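Local coordinates for 3-oxoacyl-(acyl-carrier protein) synthase II (Thermus thermophilus, PDB 1J3N) that probably catalyses, as a condensing enzyme of fatty acid elongation, the decarboxylative joining of malonyl-ACP to a growing acyl chain, lengthening it by two carbons, at residues A[254-259]-A[402-407]; A[166-171]-A[183-188]; A[293-298]-A[325-330]; A[315-320]-A[373-378]; A[353-358]-A[384-389]. One frame throughout, in Å; residues are numbered along the deposited sequence.

Contacts 1, 3 and 5 lie on connected strands 253-262, 399-406, 388-394, 297-299 and 328-330; contact 2 packs helix 163-176 on strand 182-189, and contact 4 sets helix 306-324 against a loop. Contacts 1 and 2 touch where Leu403 and Phe258 pack on helix 163-176; their centres are about 13 Å apart. Contacts 1 and 5 share the boundary of neighbouring strands 399-406 and 388-394, with an Arg407–Asp387 salt bridge. Contact 3 joins contact 5 through Gly296 and Tyr388, and contact 4 through Val329 and Asp376, about 8 Å away between centres. Contact 2, about 27 Å from contact 4 between centres, holds the helix near whose start the nucleophilic cysteine of this family probably lies.

Contact 1: A[254-259]-A[402-407]; sequences ELVGFG and VLAFKR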
# COMPACT_ATOMS: atom_id res chain seq x y z
N GLU A 254 -0.86 23.78 7.69
CA GLU A 254 -1.54 23.37 6.48
C GLU A 254 -0.62 22.45 5.67
O GLU A 254 0.57 22.72 5.55
CB GLU A 254 -1.90 24.58 5.62
CG GLU A 254 -2.94 24.27 4.56
CD GLU A 254 -3.01 25.31 3.46
OE1 GLU A 254 -2.63 26.47 3.71
OE2 GLU A 254 -3.45 24.96 2.34
N LEU A 255 -1.16 21.36 5.16
CA LEU A 255 -0.39 20.44 4.31
C LEU A 255 -0.58 21.00 2.91
O LEU A 255 -1.63 20.82 2.29
CB LEU A 255 -0.94 19.01 4.39
CG LEU A 255 -0.32 17.96 3.47
CD1 LEU A 255 1.19 18.00 3.57
CD2 LEU A 255 -0.85 16.58 3.84
N VAL A 256 0.45 21.69 2.41
CA VAL A 256 0.39 22.33 1.09
C VAL A 256 1.04 21.59 -0.08
O VAL A 256 0.67 21.80 -1.24
CB VAL A 256 1.00 23.74 1.18
CG1 VAL A 256 0.24 24.57 2.21
CG2 VAL A 256 2.46 23.64 1.58
N GLY A 257 2.02 20.74 0.19
CA GLY A 257 2.68 20.05 -0.90
C GLY A 257 2.98 18.59 -0.70
O GLY A 257 3.24 18.14 0.41
N PHE A 258 2.93 17.84 -1.80
CA PHE A 258 3.19 16.41 -1.81
C PHE A 258 4.02 16.10 -3.07
O PHE A 258 3.59 16.38 -4.19
CB PHE A 258 1.86 15.65 -1.82
CG PHE A 258 2.00 14.15 -1.89
CD1 PHE A 258 3.00 13.49 -1.18
CD2 PHE A 258 1.08 13.39 -2.62
CE1 PHE A 258 3.08 12.08 -1.20
CE2 PHE A 258 1.16 12.00 -2.65
CZ PHE A 258 2.16 11.35 -1.93
N GLY A 259 5.22 15.56 -2.88
CA GLY A 259 6.05 15.26 -4.03
C GLY A 259 6.66 13.88 -3.95
O GLY A 259 7.17 13.46 -2.91
N VAL A 402 8.03 13.34 -0.31
CA VAL A 402 8.29 14.57 0.42
C VAL A 402 7.00 15.34 0.68
O VAL A 402 6.14 15.47 -0.19
CB VAL A 402 9.25 15.48 -0.39
CG1 VAL A 402 9.46 16.80 0.34
CG2 VAL A 402 10.57 14.77 -0.61
N LEU A 403 6.87 15.86 1.90
CA LEU A 403 5.70 16.63 2.27
C LEU A 403 6.15 18.06 2.56
O LEU A 403 7.23 18.28 3.11
CB LEU A 403 5.00 16.05 3.51
CG LEU A 403 4.30 14.69 3.37
CD1 LEU A 403 3.65 14.32 4.68
CD2 LEU A 403 3.26 14.74 2.27
N ALA A 404 5.31 19.01 2.17
CA ALA A 404 5.58 20.42 2.39
C ALA A 404 4.49 20.98 3.29
O ALA A 404 3.30 20.90 2.98
CB ALA A 404 5.59 21.18 1.05
N PHE A 405 4.91 21.56 4.41
CA PHE A 405 3.98 22.13 5.37
C PHE A 405 4.09 23.65 5.42
O PHE A 405 5.17 24.21 5.29
CB PHE A 405 4.25 21.54 6.76
CG PHE A 405 3.82 20.10 6.89
CD1 PHE A 405 2.47 19.76 6.94
CD2 PHE A 405 4.77 19.09 6.98
CE1 PHE A 405 2.07 18.43 7.07
CE2 PHE A 405 4.38 17.75 7.11
CZ PHE A 405 3.02 17.43 7.16
N LYS A 406 2.95 24.30 5.62
CA LYS A 406 2.91 25.76 5.69
C LYS A 406 2.40 26.23 7.04
O LYS A 406 1.38 25.72 7.53
CB LYS A 406 2.01 26.32 4.58
CG LYS A 406 1.76 27.82 4.70
CD LYS A 406 0.79 28.32 3.65
CE LYS A 406 0.53 29.81 3.84
NZ LYS A 406 -0.43 30.34 2.83
N ARG A 407 3.10 27.18 7.65
CA ARG A 407 2.70 27.72 8.94
C ARG A 407 1.44 28.56 8.77
O ARG A 407 1.38 29.47 7.95
CB ARG A 407 3.82 28.59 9.53
CG ARG A 407 3.46 29.25 10.87
CD ARG A 407 4.58 30.15 11.39
NE ARG A 407 4.87 31.26 10.48
CZ ARG A 407 3.97 32.16 10.08
NH1 ARG A 407 2.71 32.09 10.50
NH2 ARG A 407 4.33 33.14 9.26
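Leu255 and Phe405 meet on the tightly packed face of this antiparallel strand pair, with Phe258 and Leu403 beside them. Leu255 CD1 lies 3.6 Å from Phe405 CE1, its branch crossing the ring obliquely. CG of Phe405 is anti to the carbonyl carbon (chi1 -72°), and the rim of the ring near CD1 comes up to Glu254 O. Farther along, Leu403 CD2 reaches Phe258 CD1 at 3.7 Å and Leu255 CD1 at 4.1 Å. Helix 163-176 packs against Leu255, Phe258 and Leu403, and helix 343-357 against Phe405. An alanine at Phe405 would probably open a gap beneath that second helix and leave Leu255 CD1 without its aromatic partner.

Midway the register slips: Val256 and Gly257 both face Ala404 in a classic beta bulge. Ala404 O takes Val256 N at 3.0 Å and Gly257 N at 3.1 Å, the first almost in line with the carbonyl (161°), the second from a more bent direction (129°). Gly257 has no CB, and Ala404 CB lies 3.7 Å from its CA, leaving little room for one.

The other face is looser at its Lys406 end, where Lys406 and Val256 are partly exposed. Val256 CG1 still presses closely on Lys406 CB, 3.4 Å away. Lys406 runs out extended beside Glu254, but its NZ stays 4.5 Å from Glu254 OE1, too far for a salt bridge; that carboxylate is bonded to Arg3 instead. Backbone bonds and apolar contacts thus carry the pairing, while Lys406 probably adds only a weak attraction to a carboxylate already paired with Arg3.

Contact 2: A[166-171]-A[183-188]; sequences DALGSA and VLAGGT
Ala171 turns its CB toward the strand and sets it between two side chains of 183-188, 3.6 Å from Ala185 CB and 3.7 Å from Val183 CG1. Ala167, one helical turn earlier, also points toward the strand, but what it meets is backbone: its CB lies 3.4 Å from Gly186 O. Leu168 comes in from beside these two. Its CG is anti to the carbonyl carbon (chi1 -79°), and from there the CD2 branch reaches over to Ala185, touching both CB and O at 3.6 Å. Ala185 CB is therefore shared by a leucine methyl and an alanine methyl.

Such small residues let the helix and strand axes come within 6.7 Å as they run nearly antiparallel (167°). No hydrogen bond crosses the contact. Within the helix, Asp166 O is gripped by Ser170 N and Ser170 OG from opposite faces of its carbonyl plane. The carboxylate of Asp166 bonds to Arg260 and to Ser155 of the second subunit, so this helix also borders the dimer interface.

Leu184 points away to helix 70-86 on the other face of the strand, while Leu168 packs on Leu403 of contact 1. Strand 182-189 is thus covered by a helix on each face, and helix 163-176 lies buried between two beta layers, as in the alpha-beta-alpha-beta-alpha sandwich of the thiolase fold.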
# COMPACT_ATOMS: atom_id res chain seq x y z
N ASP A 166 3.91 8.93 2.14
CA ASP A 166 3.13 8.50 0.98
C ASP A 166 1.66 8.42 1.44
O ASP A 166 0.74 8.87 0.73
CB ASP A 166 3.63 7.12 0.54
CG ASP A 166 3.36 6.82 -0.93
OD1 ASP A 166 2.50 7.48 -1.55
OD2 ASP A 166 4.02 5.90 -1.46
N ALA A 167 1.44 7.84 2.62
CA ALA A 167 0.08 7.70 3.15
C ALA A 167 -0.56 9.07 3.43
O ALA A 167 -1.72 9.29 3.11
CB ALA A 167 0.11 6.86 4.43
N LEU A 168 0.21 9.97 4.03
CA LEU A 168 -0.29 11.31 4.34
C LEU A 168 -0.58 12.09 3.06
O LEU A 168 -1.61 12.74 2.94
CB LEU A 168 0.73 12.06 5.21
CG LEU A 168 0.69 11.66 6.69
CD1 LEU A 168 1.83 12.31 7.47
CD2 LEU A 168 -0.66 12.09 7.26
N GLY A 169 0.35 12.03 2.11
CA GLY A 169 0.15 12.73 0.85
C GLY A 169 -1.03 12.15 0.08
O GLY A 169 -1.74 12.86 -0.62
N SER A 170 -1.23 10.84 0.21
CA SER A 170 -2.35 10.20 -0.48
C SER A 170 -3.69 10.59 0.16
O SER A 170 -4.72 10.60 -0.51
CB SER A 170 -2.18 8.67 -0.45
OG SER A 170 -1.03 8.28 -1.19
N ALA A 171 -3.66 10.89 1.46
CA ALA A 171 -4.87 11.31 2.17
C ALA A 171 -5.12 12.75 1.76
O ALA A 171 -6.26 13.19 1.62
CB ALA A 171 -4.66 11.23 3.69
N VAL A 183 -9.60 12.68 7.29
CA VAL A 183 -8.93 11.39 7.17
C VAL A 183 -7.89 11.16 8.27
O VAL A 183 -7.11 12.05 8.59
CB VAL A 183 -8.22 11.25 5.79
CG1 VAL A 183 -7.43 9.93 5.75
CG2 VAL A 183 -9.25 11.28 4.65
N LEU A 184 -7.90 9.96 8.85
CA LEU A 184 -6.89 9.63 9.86
C LEU A 184 -5.82 8.92 9.02
O LEU A 184 -6.07 7.86 8.46
CB LEU A 184 -7.46 8.68 10.92
CG LEU A 184 -8.60 9.13 11.84
CD1 LEU A 184 -8.88 8.03 12.85
CD2 LEU A 184 -8.23 10.42 12.57
N ALA A 185 -4.65 9.54 8.91
CA ALA A 185 -3.58 8.99 8.09
C ALA A 185 -2.23 8.97 8.80
O ALA A 185 -1.96 9.79 9.68
CB ALA A 185 -3.45 9.80 6.79
N GLY A 186 -1.37 8.04 8.39
CA GLY A 186 -0.06 7.96 9.00
C GLY A 186 0.59 6.62 8.77
O GLY A 186 0.38 6.00 7.73
N GLY A 187 1.37 6.18 9.74
CA GLY A 187 2.03 4.90 9.60
C GLY A 187 2.30 4.22 10.92
O GLY A 187 2.38 4.86 11.97
N THR A 188 2.43 2.90 10.87
CA THR A 188 2.71 2.12 12.07
C THR A 188 3.72 1.04 11.73
O THR A 188 3.76 0.53 10.61
CB THR A 188 1.43 1.46 12.62
OG1 THR A 188 1.77 0.69 13.79
CG2 THR A 188 0.81 0.54 11.58

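Contact 3: A[293-298]-A[325-330]; sequences EQVGYI and KRLMVS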
# COMPACT_ATOMS: atom_id res chain seq x y z
N GLU A 293 13.69 29.22 -1.80
CA GLU A 293 14.02 30.20 -0.76
C GLU A 293 12.92 30.48 0.25
O GLU A 293 13.15 31.17 1.24
CB GLU A 293 14.46 31.52 -1.40
CG GLU A 293 13.79 31.84 -2.73
CD GLU A 293 14.42 31.09 -3.88
OE1 GLU A 293 13.71 30.31 -4.56
OE2 GLU A 293 15.64 31.28 -4.12
N GLN A 294 11.73 29.95 0.02
CA GLN A 294 10.63 30.16 0.94
C GLN A 294 10.62 29.11 2.06
O GLN A 294 9.84 29.21 3.00
CB GLN A 294 9.30 30.11 0.18
CG GLN A 294 9.05 31.33 -0.69
CD GLN A 294 7.74 31.23 -1.44
OE1 GLN A 294 7.67 30.62 -2.50
NE2 GLN A 294 6.70 31.82 -0.88
N VAL A 295 11.49 28.12 1.94
CA VAL A 295 11.59 27.07 2.94
C VAL A 295 12.65 27.43 3.96
O VAL A 295 13.75 27.84 3.60
CB VAL A 295 11.95 25.70 2.29
CG1 VAL A 295 12.19 24.64 3.37
CG2 VAL A 295 10.83 25.26 1.36
N GLY A 296 12.31 27.27 5.24
CA GLY A 296 13.26 27.57 6.31
C GLY A 296 13.65 26.36 7.14
O GLY A 296 14.61 26.42 7.91
N TYR A 297 12.92 25.26 6.98
CA TYR A 297 13.21 24.03 7.72
C TYR A 297 12.98 22.76 6.91
O TYR A 297 12.05 22.68 6.12
CB TYR A 297 12.35 23.96 8.99
CG TYR A 297 12.52 22.66 9.76
CD1 TYR A 297 13.78 22.24 10.17
CD2 TYR A 297 11.41 21.87 10.10
CE1 TYR A 297 13.95 21.07 10.91
CE2 TYR A 297 11.57 20.69 10.84
CZ TYR A 297 12.84 20.30 11.24
OH TYR A 297 13.03 19.17 12.00
N ILE A 298 13.85 21.77 7.12
CA ILE A 298 13.74 20.48 6.45
C ILE A 298 13.92 19.36 7.45
O ILE A 298 15.00 19.22 8.03
CB ILE A 298 14.80 20.27 5.35
CG1 ILE A 298 14.66 21.32 4.25
CG2 ILE A 298 14.64 18.88 4.76
CD1 ILE A 298 15.62 21.11 3.08
N LYS A 325 22.46 27.01 2.48
CA LYS A 325 23.26 27.50 3.59
C LYS A 325 22.44 28.27 4.62
O LYS A 325 22.89 28.49 5.75
CB LYS A 325 24.40 28.38 3.05
CG LYS A 325 25.33 27.65 2.07
CD LYS A 325 26.39 28.56 1.46
CE LYS A 325 25.78 29.62 0.55
NZ LYS A 325 26.81 30.43 -0.15
N ARG A 326 21.23 28.67 4.25
CA ARG A 326 20.37 29.42 5.15
C ARG A 326 19.28 28.53 5.76
O ARG A 326 18.50 28.98 6.60
CB ARG A 326 19.73 30.60 4.41
CG ARG A 326 19.38 31.78 5.30
CD ARG A 326 19.29 33.08 4.49
NE ARG A 326 18.20 33.06 3.52
CZ ARG A 326 17.90 34.07 2.71
NH1 ARG A 326 18.62 35.18 2.73
NH2 ARG A 326 16.88 33.96 1.87
N LEU A 327 19.26 27.28 5.34
CA LEU A 327 18.27 26.32 5.83
C LEU A 327 18.66 25.77 7.19
O LEU A 327 19.81 25.86 7.61
CB LEU A 327 18.16 25.13 4.88
CG LEU A 327 17.52 25.22 3.50
CD1 LEU A 327 17.87 23.96 2.72
CD2 LEU A 327 16.01 25.37 3.63
N MET A 328 17.68 25.20 7.88
CA MET A 328 17.91 24.55 9.16
C MET A 328 17.44 23.13 8.89
O MET A 328 16.33 22.93 8.40
CB MET A 328 17.07 25.17 10.28
CG MET A 328 17.59 26.50 10.79
SD MET A 328 16.65 27.09 12.21
CE MET A 328 15.18 27.71 11.37
N VAL A 329 18.28 22.16 9.19
CA VAL A 329 17.94 20.77 8.95
C VAL A 329 18.18 19.96 10.21
O VAL A 329 19.23 20.09 10.85
CB VAL A 329 18.80 20.17 7.79
CG1 VAL A 329 18.28 18.80 7.39
CG2 VAL A 329 18.80 21.11 6.59
N SER A 330 17.21 19.14 10.60
CA SER A 330 17.41 18.31 11.79
C SER A 330 16.79 16.94 11.56
O SER A 330 15.81 16.79 10.82
CB SER A 330 16.82 18.97 13.05
OG SER A 330 15.43 18.76 13.18
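Tyr297 OH donates a hydrogen bond to Ser330 OG at 2.7 Å, with the serine oxygen at the edge of the phenol ring and in its plane. CG of Tyr297 is anti to the backbone N (chi1 176°), and the ring extends from there along the neighbouring segment. Both hydroxyls have further partners, Asn299 for the tyrosine and the carbonyl of Pro361 for the serine. A phenylalanine at Tyr297 would probably leave Ser330 OG without its donor and Asn299 without this hydroxyl, making the end of the pairing less well fixed.

Backbone bonds come next. Ile298 N reaches Met328 O at 3.0 Å, and Met328 N reaches Gly296 O at 3.3 Å. The bond from Ser330 N to Ile298 O, 3.4 Å long, is weak. Met328 O also has Tyr297 CD1 close by, at 3.2 Å, so the ring lies against the backbone that its own strand pairs with.

Farther out, the two methyls of Leu327 divide the packing between them. CD1 meets Ile298 CD1 at 3.6 Å, and CD2 lies 3.9 Å from Val295 CG1, each pair crossing at a slant. Ile316 and Phe320 of helix 306-324 pack on Ile298 and Leu327, closing that side, while Tyr297 and Met328 lean on Ile360. Strand 297-299, helix 306-324 and parallel strand 328-330 form a beta-alpha-beta crossover, whose helix packs on Ile298 of the first strand and on Leu327 just before the second.

Contact 4: A[315-320]-A[373-378]; sequences AIKRVF and LDLDFV
Ile316 opens the contact from the helix, its CG2 methyl 3.9 Å from Leu375 CD1, the two side chains crossing at a slant. Leu375 packs on Val313 and Ala324 of helix 306-324 as well, so this one loop leucine meets the helix before, within and after the 315-320 segment.

Lys317, next along, runs extended beyond CG. Its CE passes 4.5 Å from Leu375 CG, and its NZ arrives at Asp374 OD1 in a salt bridge. The modelled separation between Lys317 NZ and Asp374 OD1, 2.5 Å, is very short, and the exact length is doubtful. Asp374 is the centre of an inverse gamma turn that bends the loop; its CG sits between its own backbone N and carbonyl carbon (chi1 63°), and from there OD1 reaches the amine. Lys317 NZ also makes a weak bond to Glu372 O.

The loop is therefore tied to the helix in two ways: a buried methyl contact, and beside it an ion pair whose aspartate is exposed, so that water would probably weaken the attraction between the charges.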
# COMPACT_ATOMS: atom_id res chain seq x y z
N ALA A 315 21.48 16.37 -2.38
CA ALA A 315 20.19 16.63 -3.02
C ALA A 315 19.62 17.97 -2.54
O ALA A 315 18.96 18.69 -3.31
CB ALA A 315 19.21 15.50 -2.70
N ILE A 316 19.87 18.29 -1.28
CA ILE A 316 19.38 19.55 -0.73
C ILE A 316 20.15 20.70 -1.36
O ILE A 316 19.55 21.67 -1.83
CB ILE A 316 19.53 19.58 0.82
CG1 ILE A 316 18.42 18.73 1.45
CG2 ILE A 316 19.48 21.01 1.34
CD1 ILE A 316 18.47 18.67 2.95
N LYS A 317 21.48 20.59 -1.37
CA LYS A 317 22.31 21.64 -1.96
C LYS A 317 21.96 21.83 -3.43
O LYS A 317 22.07 22.93 -3.96
CB LYS A 317 23.80 21.27 -1.83
CG LYS A 317 24.33 21.25 -0.41
CD LYS A 317 25.77 20.76 -0.37
CE LYS A 317 26.32 20.76 1.05
NZ LYS A 317 27.71 20.22 1.12
N ARG A 318 21.53 20.75 -4.08
CA ARG A 318 21.18 20.83 -5.49
C ARG A 318 19.88 21.58 -5.73
O ARG A 318 19.78 22.38 -6.67
CB ARG A 318 21.09 19.43 -6.10
CG ARG A 318 20.87 19.44 -7.60
CD ARG A 318 20.90 18.05 -8.22
NE ARG A 318 22.14 17.33 -7.95
CZ ARG A 318 22.33 16.55 -6.89
NH1 ARG A 318 21.36 16.38 -6.00
NH2 ARG A 318 23.49 15.93 -6.71
N VAL A 319 18.88 21.33 -4.89
CA VAL A 319 17.58 21.97 -5.03
C VAL A 319 17.51 23.37 -4.45
O VAL A 319 16.80 24.23 -4.95
CB VAL A 319 16.47 21.13 -4.35
CG1 VAL A 319 15.12 21.79 -4.55
CG2 VAL A 319 16.45 19.72 -4.92
N PHE A 320 18.26 23.62 -3.38
CA PHE A 320 18.23 24.93 -2.73
C PHE A 320 19.42 25.84 -3.01
O PHE A 320 19.43 26.99 -2.57
CB PHE A 320 18.02 24.73 -1.23
CG PHE A 320 16.68 24.12 -0.88
CD1 PHE A 320 15.54 24.92 -0.79
CD2 PHE A 320 16.56 22.75 -0.68
CE1 PHE A 320 14.30 24.36 -0.49
CE2 PHE A 320 15.32 22.18 -0.38
CZ PHE A 320 14.19 22.99 -0.28
N LEU A 373 29.47 17.84 4.64
CA LEU A 373 28.04 18.18 4.64
C LEU A 373 27.86 19.50 5.40
O LEU A 373 27.45 19.51 6.56
CB LEU A 373 27.25 17.07 5.34
CG LEU A 373 27.61 15.63 4.94
CD1 LEU A 373 26.89 14.65 5.84
CD2 LEU A 373 27.24 15.40 3.48
N ASP A 374 28.15 20.61 4.73
CA ASP A 374 28.06 21.93 5.36
C ASP A 374 26.67 22.55 5.45
O ASP A 374 26.40 23.59 4.85
CB ASP A 374 29.00 22.91 4.65
CG ASP A 374 28.63 23.13 3.20
OD1 ASP A 374 28.52 22.13 2.46
OD2 ASP A 374 28.44 24.30 2.81
N LEU A 375 25.79 21.92 6.21
CA LEU A 375 24.44 22.44 6.40
C LEU A 375 24.23 22.63 7.89
O LEU A 375 24.92 22.01 8.71
CB LEU A 375 23.39 21.47 5.85
CG LEU A 375 23.33 21.28 4.33
CD1 LEU A 375 22.21 20.31 3.99
CD2 LEU A 375 23.08 22.63 3.66
N ASP A 376 23.29 23.50 8.25
CA ASP A 376 23.00 23.76 9.65
C ASP A 376 22.09 22.63 10.15
O ASP A 376 20.90 22.62 9.86
CB ASP A 376 22.29 25.11 9.79
CG ASP A 376 22.07 25.50 11.24
OD1 ASP A 376 22.17 24.62 12.12
OD2 ASP A 376 21.77 26.68 11.50
N PHE A 377 22.66 21.69 10.91
CA PHE A 377 21.90 20.55 11.42
C PHE A 377 21.27 20.72 12.81
O PHE A 377 20.85 19.74 13.43
CB PHE A 377 22.78 19.30 11.39
CG PHE A 377 23.17 18.88 10.00
CD1 PHE A 377 22.19 18.54 9.06
CD2 PHE A 377 24.51 18.85 9.61
CE1 PHE A 377 22.54 18.18 7.76
CE2 PHE A 377 24.87 18.50 8.31
CZ PHE A 377 23.88 18.16 7.38
N VAL A 378 21.20 21.97 13.28
CA VAL A 378 20.58 22.29 14.56
C VAL A 378 20.97 21.36 15.73
O VAL A 378 20.18 20.54 16.19
CB VAL A 378 19.03 22.28 14.40
CG1 VAL A 378 18.36 22.89 15.61
CG2 VAL A 378 18.65 23.06 13.13

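Contact 5: A[353-358]-A[384-389]; sequences QALYHG and AKVDYA
The peptide carbonyl of Gly358 is the flat group that meets the other segment: Ala384 N bonds to its oxygen at 2.8 Å from well above the carbonyl plane (46°). On the helix the Tyr356 ring presents its edge to a face of His357, Tyr356 CD2 sitting 3.7 Å above the centre of the histidine, and His357 CE1 at the edge of the tyrosine in its plane. These rings face other parts of the chain, Tyr356 meeting Tyr252 edge-to-face and His357 meeting His23. The ring of Tyr388 packs on Gln294 and Lys406.

Between the two backbones a water donates to Ala354 O at 2.8 Å and to Ala384 O at 2.6 Å, and accepts a weak bond from Val386 N. It thus joins the last turn of the helix to the backbone of the incoming segment.

Deeper in, Leu355 supplies the apolar half. Its CD2 presses on Val386 CG2 at a tight 3.3 Å, the side chains meeting at about a right angle, and lies 4.1 Å from Ala389 CB. Leu355 packs on Phe405 as well, and Asp387 is paired with Arg407.

Gly358 leaves the helix with positive phi (71°), where a residue without a side chain fits easily. Backbone carbonyls at this helix end are thus satisfied by an N-H and a water, while Leu355 makes the apolar contact on the buried side.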
# COMPACT_ATOMS: atom_id res chain seq x y z
N GLN A 353 4.83 20.24 14.43
CA GLN A 353 5.03 20.81 15.77
C GLN A 353 6.05 21.95 15.76
O GLN A 353 5.91 22.91 16.51
CB GLN A 353 5.49 19.73 16.76
CG GLN A 353 4.47 18.63 17.04
CD GLN A 353 4.93 17.63 18.08
OE1 GLN A 353 6.06 17.13 18.02
NE2 GLN A 353 4.06 17.31 19.03
N ALA A 354 7.07 21.84 14.91
CA ALA A 354 8.08 22.88 14.81
C ALA A 354 7.48 24.17 14.23
O ALA A 354 7.86 25.27 14.62
CB ALA A 354 9.24 22.42 13.95
N LEU A 355 6.55 24.03 13.28
CA LEU A 355 5.91 25.19 12.66
C LEU A 355 4.96 25.86 13.64
O LEU A 355 4.97 27.08 13.82
CB LEU A 355 5.12 24.78 11.42
CG LEU A 355 5.86 24.35 10.16
CD1 LEU A 355 4.86 23.82 9.14
CD2 LEU A 355 6.63 25.52 9.58
N TYR A 356 4.11 25.04 14.26
CA TYR A 356 3.12 25.48 15.23
C TYR A 356 3.73 26.15 16.48
O TYR A 356 3.27 27.21 16.90
CB TYR A 356 2.29 24.26 15.64
CG TYR A 356 1.17 24.54 16.61
CD1 TYR A 356 -0.00 25.16 16.19
CD2 TYR A 356 1.29 24.18 17.95
CE1 TYR A 356 -1.04 25.42 17.09
CE2 TYR A 356 0.26 24.44 18.86
CZ TYR A 356 -0.90 25.05 18.42
OH TYR A 356 -1.92 25.32 19.31
N HIS A 357 4.75 25.52 17.05
CA HIS A 357 5.41 26.03 18.26
C HIS A 357 6.52 27.06 18.03
O HIS A 357 6.94 27.75 18.96
CB HIS A 357 5.99 24.87 19.07
CG HIS A 357 4.97 23.93 19.63
ND1 HIS A 357 4.03 24.32 20.56
CD2 HIS A 357 4.76 22.61 19.42
CE1 HIS A 357 3.30 23.28 20.91
NE2 HIS A 357 3.72 22.23 20.23
N GLY A 358 6.99 27.16 16.79
CA GLY A 358 8.05 28.11 16.50
C GLY A 358 9.40 27.74 17.08
O GLY A 358 10.20 28.62 17.41
N ALA A 384 12.54 29.66 16.17
CA ALA A 384 12.52 30.16 14.80
C ALA A 384 11.11 30.07 14.24
O ALA A 384 10.41 29.08 14.44
CB ALA A 384 13.48 29.35 13.93
N LYS A 385 10.70 31.12 13.54
CA LYS A 385 9.37 31.19 12.96
C LYS A 385 9.42 31.02 11.44
O LYS A 385 9.47 32.00 10.69
CB LYS A 385 8.73 32.55 13.30
CG LYS A 385 7.35 32.79 12.69
CD LYS A 385 6.90 34.23 12.90
CE LYS A 385 5.53 34.50 12.30
NZ LYS A 385 4.46 33.72 12.99
N VAL A 386 9.41 29.78 10.98
CA VAL A 386 9.45 29.51 9.55
C VAL A 386 8.04 29.49 8.96
O VAL A 386 7.07 29.21 9.66
CB VAL A 386 10.17 28.17 9.25
CG1 VAL A 386 11.64 28.28 9.61
CG2 VAL A 386 9.52 27.05 10.03
N ASP A 387 7.93 29.79 7.67
CA ASP A 387 6.64 29.80 6.99
C ASP A 387 6.41 28.48 6.27
O ASP A 387 5.28 28.02 6.14
CB ASP A 387 6.58 30.93 5.96
CG ASP A 387 6.73 32.29 6.58
OD1 ASP A 387 5.93 32.63 7.48
OD2 ASP A 387 7.66 33.03 6.18
N TYR A 388 7.50 27.87 5.81
CA TYR A 388 7.46 26.61 5.09
C TYR A 388 8.56 25.63 5.53
O TYR A 388 9.69 26.03 5.85
CB TYR A 388 7.57 26.87 3.58
CG TYR A 388 6.36 27.55 2.97
CD1 TYR A 388 5.19 26.85 2.70
CD2 TYR A 388 6.39 28.92 2.65
CE1 TYR A 388 4.07 27.47 2.13
CE2 TYR A 388 5.27 29.56 2.08
CZ TYR A 388 4.12 28.83 1.82
OH TYR A 388 3.02 29.44 1.26
N ALA A 389 8.21 24.35 5.52
CA ALA A 389 9.13 23.29 5.91
C ALA A 389 8.85 22.01 5.13
O ALA A 389 7.70 21.73 4.76
CB ALA A 389 9.00 23.02 7.41
O HOH W 1 9.30 27.15 13.16